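Local coordinates for alpha-L-rhamnosidase (Streptomyces avermitilis, PDB 3W5M) that hydrolyses terminal alpha-L-rhamnose from citrus flavonoids such as naringin, rutin and hesperidin and from gum arabic, and binds L-rhamnose through a calcium-dependent carbohydrate-binding module, at the calcium ion site. Coordinates in Å, arbitrary orientation; residue numbers count along the deposited sequence, not the author numbering.

The calcium ion site. Residues 153, 179-180, 199, 228-230, 232-234, 292. With CA (calcium ion), chain B.
The calcium site of the carbohydrate-binding module CBM67 lies about 28 Å, centre to residue, from the catalytic acid Glu636 and is required for L-rhamnose binding by this module. Two stretches of chain fold round the ion: the end of strand 171-179 with the residue after it, and the loop 228-234 joining strands 218-227 and 235-244. The peptide between Asp179 and Asn180 is cis, which is likely to help turn both side chains towards the metal. Asp179 OD1, on a side chain with CG anti to the backbone N (chi1 -176°), lies 2.3 Å from calcium. Asp179 OD2 takes a nearly straight hydrogen bond on its anti lone pair from Trp292 NE1 (2.8 Å), in the indole plane, and meets water 3, so the carboxylate's rotation is fixed. Asn180, its CG beside the backbone N (chi1 -67°), gives OD1 to calcium at 2.6 Å; the same oxygen accepts the Ala229 amide N at 2.8 Å, tying the two stretches together, while ND2 reaches water 2. An alanine here would remove a calcium ligand and the acceptor for Ala229, and would probably loosen the loop and weaken ion binding. From the loop, Asn228 OD1 bonds calcium at 2.3 Å, and its ND2 bonds the carbonyls of Pro153 and Gly232, both approached from above their planes, which orients the amide. The loop then curls back to present Pro233 O, a carbonyl, to calcium at 2.5 Å. Waters 1, 2 and 3 bring the coordination to seven, water 1 also meeting Ser230 O.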
loop_
_atom_site.group_PDB
_atom_site.type_symbol
_atom_site.label_atom_id
_atom_site.label_comp_id
_atom_site.label_asym_id
_atom_site.label_seq_id
_atom_site.Cartn_x
_atom_site.Cartn_y
_atom_site.Cartn_z
ATOM N N PRO A 153 7.366 30.701 34.630
ATOM C CA PRO A 153 8.245 29.699 35.266
ATOM C C PRO A 153 7.855 28.269 34.882
ATOM O O PRO A 153 6.712 28.031 34.460
ATOM C CB PRO A 153 8.006 29.922 36.774
ATOM C CG PRO A 153 6.686 30.647 36.868
ATOM C CD PRO A 153 6.649 31.513 35.641
ATOM N N ASP A 179 -0.173 24.427 26.900
ATOM C CA ASP A 179 1.274 24.503 26.861
ATOM C C ASP A 179 1.730 24.500 28.337
ATOM O O ASP A 179 1.686 25.553 28.980
ATOM C CB ASP A 179 1.641 25.837 26.193
ATOM C CG ASP A 179 3.156 26.011 26.004
ATOM O OD1 ASP A 179 3.904 25.324 26.698
ATOM O OD2 ASP A 179 3.577 26.860 25.206
ATOM N N ASN A 180 2.172 23.368 28.914
ATOM C CA ASN A 180 2.445 22.105 28.221
ATOM C C ASN A 180 1.504 20.954 28.492
ATOM O O ASN A 180 1.266 20.137 27.596
ATOM C CB ASN A 180 3.871 21.640 28.549
ATOM C CG ASN A 180 4.899 22.574 27.971
ATOM O OD1 ASN A 180 5.420 23.454 28.667
ATOM N ND2 ASN A 180 5.137 22.447 26.664
ATOM N N ASP A 199 4.705 14.490 26.727
ATOM C CA ASP A 199 4.473 15.698 25.925
ATOM C C ASP A 199 5.543 15.949 24.872
ATOM O O ASP A 199 6.736 16.002 25.174
ATOM C CB ASP A 199 4.315 16.957 26.803
ATOM C CG ASP A 199 4.172 18.251 25.969
ATOM O OD1 ASP A 199 3.366 18.266 25.019
ATOM O OD2 ASP A 199 4.868 19.252 26.258
ATOM N N ASN A 228 3.836 24.051 33.163
ATOM C CA ASN A 228 4.748 24.519 32.117
ATOM C C ASN A 228 6.039 23.736 32.287
ATOM O O ASN A 228 6.568 23.660 33.404
ATOM C CB ASN A 228 4.982 26.016 32.292
ATOM C CG ASN A 228 5.851 26.633 31.189
ATOM O OD1 ASN A 228 5.991 26.091 30.099
ATOM N ND2 ASN A 228 6.422 27.795 31.487
ATOM N N ALA A 229 6.536 23.152 31.195
ATOM C CA ALA A 229 7.650 22.179 31.250
ATOM C C ALA A 229 9.029 22.806 31.423
ATOM O O ALA A 229 9.969 22.172 31.933
ATOM C CB ALA A 229 7.628 21.301 30.014
ATOM N N SER A 230 9.167 24.048 30.991
ATOM C CA SER A 230 10.418 24.759 31.127
ATOM C C SER A 230 10.123 26.249 31.078
ATOM O O SER A 230 9.031 26.658 30.674
ATOM C CB SER A 230 11.360 24.375 29.984
ATOM O OG SER A 230 10.763 24.731 28.759
ATOM N N GLY A 232 9.568 29.655 29.774
ATOM C CA GLY A 232 9.091 30.018 28.459
ATOM C C GLY A 232 7.574 30.070 28.496
ATOM O O GLY A 232 6.999 30.043 29.586
ATOM N N PRO A 233 6.928 30.151 27.322
ATOM C CA PRO A 233 5.462 30.359 27.210
ATOM C C PRO A 233 4.613 29.307 27.921
ATOM O O PRO A 233 4.961 28.134 27.933
ATOM C CB PRO A 233 5.208 30.336 25.707
ATOM C CG PRO A 233 6.518 30.731 25.089
ATOM C CD PRO A 233 7.591 30.191 26.001
ATOM N N ALA A 234 3.529 29.751 28.540
ATOM C CA ALA A 234 2.598 28.838 29.187
ATOM C C ALA A 234 1.226 29.394 29.008
ATOM O O ALA A 234 1.030 30.612 28.884
ATOM C CB ALA A 234 2.896 28.680 30.676
ATOM N N TRP A 292 1.076 30.620 19.781
ATOM C CA TRP A 292 0.454 29.329 19.533
ATOM C C TRP A 292 -0.340 29.239 18.226
ATOM O O TRP A 292 -0.601 28.128 17.745
ATOM C CB TRP A 292 -0.413 28.927 20.729
ATOM C CG TRP A 292 0.337 28.876 22.022
ATOM C CD1 TRP A 292 1.297 27.972 22.382
ATOM C CD2 TRP A 292 0.181 29.764 23.137
ATOM N NE1 TRP A 292 1.760 28.254 23.652
ATOM C CE2 TRP A 292 1.075 29.324 24.151
ATOM C CE3 TRP A 292 -0.663 30.867 23.400
ATOM C CZ2 TRP A 292 1.186 29.966 25.387
ATOM C CZ3 TRP A 292 -0.557 31.505 24.647
ATOM C CH2 TRP A 292 0.357 31.048 25.617
HETATM CA CA CA B . 5.917 25.873 27.777
HETATM O O HOH W 1 8.149 26.771 27.997
HETATM O O HOH W 2 7.402 24.466 26.186
HETATM O O HOH W 3 6.247 26.698 25.305
#